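Local coordinates for protein CalG4 (Micromonospora echinospora, PDB 3IA7) that belongs to the GT-B clan of two-domain proteins built from Rossmann-like folds, and binds calcium ions in a crystal assembly of two chains, at residues P232-S237 with W261-A266; A257-H262 with P280-A285; A296-C301 with A316-V321. All coordinates share one frame; numbering follows the deposited sequence.

In the fold
All three contacts lie in or beside the parallel sheet of the C-terminal Rossmann-like domain. Contact 1 (232-237 with 261-266) and contact 3 (296-301 with 316-321) are buried, and each joins two strands of a beta-alpha-beta unit. Their strands 233-237 and 298-303 are neighbours in the sheet. Mostly apolar side chains and backbone bonds carry both, though one end of contact 3 reaches a calcium ion between subunits. Contact 2 (257-262 with 280-285) lies nearer the surface, at the outermost strand 283-286, and shares Trp261 and His262 with contact 1. There side-chain polar bonds, through Asn282 and Glu284, take over from the regular ladder.

Contact 1: residues P232-S237 with W261-A266; sequences PVLLVS and WHVVMA
Pro232 sets its CB over the six-membered ring of Trp261, 3.8 Å from the ring centroid, 14° off the normal and offset toward the rim, a CH-pi contact. In the indole, chi1 of -73° puts CG anti to the carbonyl carbon, and chi2 near 84° turns the ring. Proline, a rigid and compact bump, suits a flat aromatic face. The benzo edge of the same ring runs against the backbone at Val233 and Leu234, with Trp261 CZ3 3.6 Å from Val233 O, and CB of Leu234 comes up to CE3.

Beyond this lid the strands run parallel, Leu234 beside Val263 and Val236 beside Met265. These four side chains share one face of the sheet, which helix 246-256 covers. Val236 CG2 fits against Val263 CG1 at 3.8 Å, the two branches crossing obliquely; beta-branched residues are well suited to extended backbone. Met265, a selenomethionine here, turns its end away from this pair toward Cys252 and strand 283-286. On the other face Val233 sits beside His262, whose NE2 bonds to Glu284, and Leu235 beside Val264, with Leu235 CD1 3.5 Å from Val264 O. Helix 291-295 packs on Leu235, while on this same face small Ser237 and Ala266 leave room for Phe291 to rest on both.

Five nearly straight bonds zip the backbones together, among them His262 N to Pro232 O at 2.9 Å and Val236 N to Val264 O at 2.8 Å. The one polar atom of the indole, NE1, bonds to Glu361. At 234-237 and 263-266 the side chains are buried and mostly apolar, so backbone ladder and close packing hold the strands there; the end at Pro232 and His262 is partly exposed.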
loop_
_atom_site.group_PDB
_atom_site.type_symbol
_atom_site.label_atom_id
_atom_site.label_comp_id
_atom_site.label_asym_id
_atom_site.label_seq_id
_atom_site.Cartn_x
_atom_site.Cartn_y
_atom_site.Cartn_z
ATOM N N PRO A 232 -22.771 -0.241 11.794
ATOM C CA PRO A 232 -22.780 -0.120 10.333
ATOM C C PRO A 232 -21.905 1.074 9.962
ATOM O O PRO A 232 -22.072 2.164 10.536
ATOM C CB PRO A 232 -24.249 0.174 9.999
ATOM C CG PRO A 232 -25.024 -0.108 11.269
ATOM C CD PRO A 232 -24.064 0.180 12.380
ATOM N N VAL A 233 -20.888 0.842 9.147
ATOM C CA VAL A 233 -19.899 1.888 8.886
ATOM C C VAL A 233 -20.075 2.355 7.423
ATOM O O VAL A 233 -20.202 1.537 6.511
ATOM C CB VAL A 233 -18.442 1.414 9.127
ATOM C CG1 VAL A 233 -17.427 2.523 8.713
ATOM C CG2 VAL A 233 -18.196 1.045 10.631
ATOM N N LEU A 234 -20.080 3.672 7.232
ATOM C CA LEU A 234 -20.043 4.266 5.918
ATOM C C LEU A 234 -18.751 5.021 5.718
ATOM O O LEU A 234 -18.369 5.854 6.573
ATOM C CB LEU A 234 -21.237 5.212 5.734
ATOM C CG LEU A 234 -21.289 6.034 4.419
ATOM C CD1 LEU A 234 -21.481 5.169 3.134
ATOM C CD2 LEU A 234 -22.354 7.101 4.495
ATOM N N LEU A 235 -18.066 4.767 4.595
ATOM C CA LEU A 235 -16.952 5.640 4.187
ATOM C C LEU A 235 -17.455 6.606 3.126
ATOM O O LEU A 235 -18.074 6.199 2.133
ATOM C CB LEU A 235 -15.753 4.828 3.646
ATOM C CG LEU A 235 -14.526 5.627 3.071
ATOM C CD1 LEU A 235 -13.964 6.527 4.096
ATOM C CD2 LEU A 235 -13.439 4.682 2.602
ATOM N N VAL A 236 -17.176 7.868 3.329
ATOM C CA VAL A 236 -17.501 8.905 2.373
ATOM C C VAL A 236 -16.198 9.569 1.884
ATOM O O VAL A 236 -15.379 10.053 2.689
ATOM C CB VAL A 236 -18.375 10.030 2.991
ATOM C CG1 VAL A 236 -18.671 11.096 1.891
ATOM C CG2 VAL A 236 -19.659 9.448 3.578
ATOM N N SER A 237 -16.004 9.602 0.575
ATOM C CA SER A 237 -14.778 10.245 0.060
ATOM C C SER A 237 -15.031 10.845 -1.304
ATOM O O SER A 237 -15.657 10.197 -2.121
ATOM C CB SER A 237 -13.686 9.183 -0.054
ATOM O OG SER A 237 -12.487 9.786 -0.497
ATOM N N TRP A 261 -25.575 4.493 12.391
ATOM C CA TRP A 261 -24.391 4.471 11.530
ATOM C C TRP A 261 -23.226 5.185 12.153
ATOM O O TRP A 261 -23.405 6.103 12.943
ATOM C CB TRP A 261 -24.671 5.107 10.176
ATOM C CG TRP A 261 -25.530 4.255 9.262
ATOM C CD1 TRP A 261 -26.893 4.184 9.256
ATOM C CD2 TRP A 261 -25.076 3.424 8.193
ATOM N NE1 TRP A 261 -27.313 3.338 8.261
ATOM C CE2 TRP A 261 -26.220 2.859 7.593
ATOM C CE3 TRP A 261 -23.800 3.099 7.682
ATOM C CZ2 TRP A 261 -26.144 2.001 6.503
ATOM C CZ3 TRP A 261 -23.716 2.210 6.606
ATOM C CH2 TRP A 261 -24.878 1.696 6.013
ATOM N N HIS A 262 -22.028 4.754 11.777
ATOM C CA HIS A 262 -20.810 5.522 12.057
ATOM C C HIS A 262 -20.207 5.916 10.731
ATOM O O HIS A 262 -19.899 5.037 9.877
ATOM C CB HIS A 262 -19.797 4.739 12.881
ATOM C CG HIS A 262 -18.585 5.566 13.238
ATOM N ND1 HIS A 262 -18.556 6.413 14.331
ATOM C CD2 HIS A 262 -17.389 5.709 12.625
ATOM C CE1 HIS A 262 -17.377 7.017 14.391
ATOM N NE2 HIS A 262 -16.659 6.616 13.360
ATOM N N VAL A 263 -20.020 7.225 10.549
ATOM C CA VAL A 263 -19.616 7.754 9.218
ATOM C C VAL A 263 -18.175 8.281 9.299
ATOM O O VAL A 263 -17.840 9.113 10.183
ATOM C CB VAL A 263 -20.606 8.871 8.723
ATOM C CG1 VAL A 263 -20.132 9.469 7.338
ATOM C CG2 VAL A 263 -22.059 8.294 8.633
ATOM N N VAL A 264 -17.334 7.817 8.378
ATOM C CA VAL A 264 -15.975 8.358 8.245
ATOM C C VAL A 264 -15.877 9.134 6.939
ATOM O O VAL A 264 -16.122 8.564 5.868
ATOM C CB VAL A 264 -14.896 7.252 8.272
ATOM C CG1 VAL A 264 -13.493 7.882 8.113
ATOM C CG2 VAL A 264 -15.027 6.390 9.527
HETATM N N MSE A 265 -15.579 10.427 7.050
HETATM C CA MSE A 265 -15.511 11.271 5.867
HETATM C C MSE A 265 -14.067 11.657 5.633
HETATM O O MSE A 265 -13.425 12.245 6.513
HETATM C CB MSE A 265 -16.426 12.498 5.970
HETATM C CG MSE A 265 -17.813 12.161 6.586
HETATM SE SE MSE A 265 -19.108 13.510 6.168
HETATM C CE MSE A 265 -18.329 14.901 7.388
ATOM N N ALA A 266 -13.545 11.305 4.458
ATOM C CA ALA A 266 -12.189 11.702 4.021
ATOM C C ALA A 266 -12.348 12.886 3.081
ATOM O O ALA A 266 -12.921 12.750 1.977
ATOM C CB ALA A 266 -11.504 10.564 3.299
#

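Contact 2: residues A257-H262 with P280-A285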
loop_
_atom_site.group_PDB
_atom_site.type_symbol
_atom_site.label_atom_id
_atom_site.label_comp_id
_atom_site.label_asym_id
_atom_site.label_seq_id
_atom_site.Cartn_x
_atom_site.Cartn_y
_atom_site.Cartn_z
ATOM N N ALA A 257 -26.900 11.594 11.358
ATOM C CA ALA A 257 -27.088 12.019 12.755
ATOM C C ALA A 257 -28.269 11.264 13.408
ATOM O O ALA A 257 -29.337 11.113 12.803
ATOM C CB ALA A 257 -27.341 13.546 12.836
ATOM N N ASP A 258 -28.077 10.769 14.626
ATOM C CA ASP A 258 -29.167 10.073 15.354
ATOM C C ASP A 258 -29.692 8.867 14.545
ATOM O O ASP A 258 -30.908 8.637 14.456
ATOM C CB ASP A 258 -30.333 11.033 15.748
ATOM C CG ASP A 258 -29.883 12.203 16.634
ATOM O OD1 ASP A 258 -29.443 11.972 17.793
ATOM O OD2 ASP A 258 -29.993 13.372 16.180
ATOM N N THR A 259 -28.768 8.141 13.913
ATOM C CA THR A 259 -28.987 6.795 13.329
ATOM C C THR A 259 -27.831 5.947 13.899
ATOM O O THR A 259 -26.847 6.512 14.353
ATOM C CB THR A 259 -28.792 6.749 11.769
ATOM O OG1 THR A 259 -27.404 6.926 11.470
ATOM C CG2 THR A 259 -29.625 7.809 11.026
ATOM N N PRO A 260 -27.910 4.595 13.851
ATOM C CA PRO A 260 -26.802 3.821 14.404
ATOM C C PRO A 260 -25.537 3.848 13.539
ATOM O O PRO A 260 -24.542 3.293 13.914
ATOM C CB PRO A 260 -27.345 2.384 14.410
ATOM C CG PRO A 260 -28.845 2.556 14.301
ATOM C CD PRO A 260 -28.981 3.707 13.375
ATOM N N TRP A 261 -25.575 4.493 12.391
ATOM C CA TRP A 261 -24.391 4.471 11.530
ATOM C C TRP A 261 -23.226 5.185 12.153
ATOM O O TRP A 261 -23.405 6.103 12.943
ATOM C CB TRP A 261 -24.671 5.107 10.176
ATOM C CG TRP A 261 -25.530 4.255 9.262
ATOM C CD1 TRP A 261 -26.893 4.184 9.256
ATOM C CD2 TRP A 261 -25.076 3.424 8.193
ATOM N NE1 TRP A 261 -27.313 3.338 8.261
ATOM C CE2 TRP A 261 -26.220 2.859 7.593
ATOM C CE3 TRP A 261 -23.800 3.099 7.682
ATOM C CZ2 TRP A 261 -26.144 2.001 6.503
ATOM C CZ3 TRP A 261 -23.716 2.210 6.606
ATOM C CH2 TRP A 261 -24.878 1.696 6.013
ATOM N N HIS A 262 -22.028 4.754 11.777
ATOM C CA HIS A 262 -20.810 5.522 12.057
ATOM C C HIS A 262 -20.207 5.916 10.731
ATOM O O HIS A 262 -19.899 5.037 9.877
ATOM C CB HIS A 262 -19.797 4.739 12.881
ATOM C CG HIS A 262 -18.585 5.566 13.238
ATOM N ND1 HIS A 262 -18.556 6.413 14.331
ATOM C CD2 HIS A 262 -17.389 5.709 12.625
ATOM C CE1 HIS A 262 -17.377 7.017 14.391
ATOM N NE2 HIS A 262 -16.659 6.616 13.360
ATOM N N PRO A 280 -21.995 15.571 14.212
ATOM C CA PRO A 280 -22.632 14.662 15.173
ATOM C C PRO A 280 -21.574 13.708 15.758
ATOM O O PRO A 280 -20.546 13.503 15.122
ATOM C CB PRO A 280 -23.626 13.879 14.298
ATOM C CG PRO A 280 -23.845 14.741 13.084
ATOM C CD PRO A 280 -22.511 15.370 12.843
ATOM N N PRO A 281 -21.819 13.130 16.951
ATOM C CA PRO A 281 -20.798 12.274 17.578
ATOM C C PRO A 281 -20.476 10.965 16.811
ATOM O O PRO A 281 -19.438 10.377 17.045
ATOM C CB PRO A 281 -21.378 11.956 18.965
ATOM C CG PRO A 281 -22.867 12.170 18.828
ATOM C CD PRO A 281 -23.041 13.248 17.766
ATOM N N ASN A 282 -21.336 10.558 15.889
ATOM C CA ASN A 282 -21.127 9.321 15.098
ATOM C C ASN A 282 -20.595 9.635 13.707
ATOM O O ASN A 282 -20.601 8.782 12.796
ATOM C CB ASN A 282 -22.438 8.519 15.011
ATOM C CG ASN A 282 -23.531 9.290 14.329
ATOM O OD1 ASN A 282 -23.627 10.508 14.505
ATOM N ND2 ASN A 282 -24.398 8.589 13.572
ATOM N N VAL A 283 -20.068 10.843 13.540
ATOM C CA VAL A 283 -19.458 11.240 12.252
ATOM C C VAL A 283 -18.067 11.838 12.522
ATOM O O VAL A 283 -17.930 12.717 13.375
ATOM C CB VAL A 283 -20.355 12.288 11.544
ATOM C CG1 VAL A 283 -19.787 12.676 10.182
ATOM C CG2 VAL A 283 -21.751 11.716 11.380
ATOM N N GLU A 284 -17.054 11.349 11.809
ATOM C CA GLU A 284 -15.717 11.896 11.940
ATOM C C GLU A 284 -15.183 12.335 10.578
ATOM O O GLU A 284 -15.412 11.673 9.549
ATOM C CB GLU A 284 -14.809 10.881 12.600
ATOM C CG GLU A 284 -14.693 9.526 11.892
ATOM C CD GLU A 284 -13.795 8.578 12.702
ATOM O OE1 GLU A 284 -12.681 9.013 13.033
ATOM O OE2 GLU A 284 -14.190 7.431 13.032
ATOM N N ALA A 285 -14.463 13.436 10.564
ATOM C CA ALA A 285 -13.922 13.925 9.307
ATOM C C ALA A 285 -12.407 14.080 9.398
ATOM O O ALA A 285 -11.891 14.556 10.412
ATOM C CB ALA A 285 -14.604 15.254 8.930
HETATM O O HOH W 1 -25.874 11.287 15.995
#
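At the edge of the Rossmann-like sheet, the loop that carries the chain from helix 246-256 into strand 262-266 is clasped by Asn282, the residue just before outermost strand 283-286. Its ND2 donates to Trp261 O at 2.7 Å, coming in tilted from the carbonyl plane, and has Phe256 O as a second acceptor. CG of Asn282 takes the crowded position between the backbone N and carbonyl carbon (chi1 61°). At the other end of that amide, OD1 takes a hydrogen from a water 2.8 Å away, and the same water accepts from Asp258 N. An amide suits this place because it both donates and accepts, so one side chain ties Phe256 O and Trp261 O directly, and Asp258 N through a water.

The loop is also braced internally: Thr259 OG1 accepts from Trp261 N, an ST turn, and is hydrogen-bonded to Phe256 O as well. Facing it, a type I turn runs from Pro280 to Val283, and Pro281 fits its second position; Pro280 CG rests on Ala257 CB at 3.7 Å.

His262 and Glu284 make the second grip. The imidazole NE2 donates to Glu284 OE2 at 2.6 Å in an almost straight bond (172°). The oxygen lies in the ring plane, yet the carboxylate is turned 87° to the ring and is met on its anti side. Trp224 NE1 also binds OE2, while OE1 goes to His286, so both carboxylate oxygens have partners. Asn282 O lies above the imidazole near ND1 and 3.3 Å from His262 CA, a CA-H...O contact.

An ST turn, a type I turn and a His-carboxylate hydrogen bond thus join a helix-to-strand loop of a parallel Rossmann-like sheet to its outermost strand.

Contact 3: residues A296-C301 with A316-V321. With CA (calcium ion), chain E.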
loop_
_atom_site.group_PDB
_atom_site.type_symbol
_atom_site.label_atom_id
_atom_site.label_comp_id
_atom_site.label_asym_id
_atom_site.label_seq_id
_atom_site.Cartn_x
_atom_site.Cartn_y
_atom_site.Cartn_z
ATOM N N ALA A 296 -12.460 -2.173 5.311
ATOM C CA ALA A 296 -12.575 -3.546 5.855
ATOM C C ALA A 296 -13.787 -3.726 6.783
ATOM O O ALA A 296 -14.213 -4.834 6.986
ATOM C CB ALA A 296 -11.240 -4.014 6.557
ATOM N N HIS A 297 -14.313 -2.638 7.361
ATOM C CA HIS A 297 -15.454 -2.690 8.276
ATOM C C HIS A 297 -16.706 -2.094 7.630
ATOM O O HIS A 297 -17.788 -2.160 8.198
ATOM C CB HIS A 297 -15.161 -1.945 9.590
ATOM C CG HIS A 297 -13.926 -2.420 10.283
ATOM N ND1 HIS A 297 -12.683 -1.892 10.020
ATOM C CD2 HIS A 297 -13.734 -3.405 11.195
ATOM C CE1 HIS A 297 -11.774 -2.529 10.746
ATOM N NE2 HIS A 297 -12.385 -3.435 11.483
ATOM N N ALA A 298 -16.559 -1.450 6.471
ATOM C CA ALA A 298 -17.661 -0.681 5.888
ATOM C C ALA A 298 -18.803 -1.549 5.304
ATOM O O ALA A 298 -18.543 -2.594 4.720
ATOM C CB ALA A 298 -17.135 0.300 4.812
ATOM N N ARG A 299 -20.026 -1.050 5.395
ATOM C CA ARG A 299 -21.182 -1.694 4.740
ATOM C C ARG A 299 -21.412 -1.082 3.375
ATOM O O ARG A 299 -22.117 -1.650 2.541
ATOM C CB ARG A 299 -22.480 -1.453 5.523
ATOM C CG ARG A 299 -22.517 -1.867 6.946
ATOM C CD ARG A 299 -22.942 -3.314 7.218
ATOM N NE ARG A 299 -22.786 -3.611 8.643
ATOM C CZ ARG A 299 -23.766 -3.950 9.482
ATOM N NH1 ARG A 299 -25.023 -4.061 9.058
ATOM N NH2 ARG A 299 -23.493 -4.184 10.763
ATOM N N ALA A 300 -20.886 0.125 3.176
ATOM C CA ALA A 300 -21.036 0.836 1.937
ATOM C C ALA A 300 -19.988 1.922 1.872
ATOM O O ALA A 300 -19.439 2.350 2.914
ATOM C CB ALA A 300 -22.455 1.520 1.821
ATOM N N CYS A 301 -19.813 2.423 0.655
ATOM C CA CYS A 301 -18.925 3.573 0.417
ATOM C C CYS A 301 -19.639 4.564 -0.477
ATOM O O CYS A 301 -20.167 4.169 -1.530
ATOM C CB CYS A 301 -17.630 3.064 -0.265
ATOM S SG CYS A 301 -16.426 4.418 -0.608
ATOM N N ALA A 316 -12.328 -4.715 -1.136
ATOM C CA ALA A 316 -12.799 -5.040 0.204
ATOM C C ALA A 316 -14.236 -5.598 0.237
ATOM O O ALA A 316 -14.817 -5.774 1.336
ATOM C CB ALA A 316 -12.642 -3.821 1.154
ATOM N N GLY A 317 -14.819 -5.820 -0.946
ATOM C CA GLY A 317 -16.228 -6.286 -1.080
ATOM C C GLY A 317 -17.259 -5.288 -0.564
ATOM O O GLY A 317 -18.310 -5.701 -0.105
ATOM N N VAL A 318 -17.013 -3.999 -0.738
ATOM C CA VAL A 318 -17.946 -2.950 -0.280
ATOM C C VAL A 318 -18.701 -2.372 -1.455
ATOM O O VAL A 318 -18.059 -1.831 -2.378
ATOM C CB VAL A 318 -17.188 -1.782 0.385
ATOM C CG1 VAL A 318 -18.133 -0.634 0.852
ATOM C CG2 VAL A 318 -16.377 -2.326 1.566
ATOM N N PRO A 319 -20.038 -2.416 -1.396
ATOM C CA PRO A 319 -20.834 -1.829 -2.475
ATOM C C PRO A 319 -20.838 -0.285 -2.450
ATOM O O PRO A 319 -20.623 0.320 -1.397
ATOM C CB PRO A 319 -22.260 -2.404 -2.243
ATOM C CG PRO A 319 -22.338 -2.645 -0.772
ATOM C CD PRO A 319 -20.880 -3.016 -0.331
ATOM N N LEU A 320 -21.086 0.345 -3.595
ATOM C CA LEU A 320 -20.882 1.814 -3.712
ATOM C C LEU A 320 -22.189 2.580 -3.936
ATOM O O LEU A 320 -23.099 2.107 -4.645
ATOM C CB LEU A 320 -19.940 2.114 -4.885
ATOM C CG LEU A 320 -18.455 1.751 -4.733
ATOM C CD1 LEU A 320 -18.310 0.430 -4.082
ATOM C CD2 LEU A 320 -17.841 1.698 -6.108
ATOM N N VAL A 321 -22.272 3.778 -3.361
ATOM C CA VAL A 321 -23.198 4.775 -3.866
ATOM C C VAL A 321 -22.305 5.861 -4.497
ATOM O O VAL A 321 -21.343 6.331 -3.866
ATOM C CB VAL A 321 -24.093 5.361 -2.786
ATOM C CG1 VAL A 321 -25.059 6.421 -3.377
ATOM C CG2 VAL A 321 -24.900 4.211 -2.094
HETATM CA CA CA E . -10.993 -4.776 13.159
HETATM O O HOH W 2 -19.471 -4.299 2.724
HETATM O O HOH W 3 -12.293 -6.673 12.988
HETATM O O HOH W 4 -12.717 -4.497 14.738
#
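Cys301 O is met by two groups of the next strand: Val321 N donates to it at 2.8 Å, and Leu320 CA sends a C-H toward it from 3.3 Å. Just before that strand, Pro319 O accepts from Cys301 N at 3.0 Å. The two bonds make a parallel bridge between Cys301 and Leu320. Proline has no N-H to give, but its carbonyl can still serve the ladder, and its ring edge lies by Arg299 O, with CD 3.4 Å away.

Val318 is the wedge. Its CG1, anti to the backbone N (chi1 179°), packs on the backbone of Ala300, 3.3 Å from C, and touches Cys301 CB and Ala298 CB; CG2 turns toward Ala298 O. The small side chain of Ala298 lets this branched residue come close to the chain. Leu295 of helix 291-295 packs on both Val318 and Cys301.

The segments bring together the first residues of the two strands of a beta-alpha-beta unit, strand 298-303, helix 307-315, strand 320-322, in the Rossmann-like domain. Gly317 ends the helix in a Schellman motif, with a positive phi that a residue lacking CB adopts easily. A water bonded to Ala298 O reaches Gly317 O only weakly.

Away from the strands, His297 turns from the other segment to a calcium ion. Its NE2 binds the metal at 2.6 Å in the ring plane, while ND1 bonds to Ser293 O, which fixes the ring's rotation. Two waters also bind the ion, the nearer at 2.3 Å. Gln225 and, from the second subunit, Glu46 OE2 and Leu42 O supply further oxygens, so the calcium ion bridges the two chains.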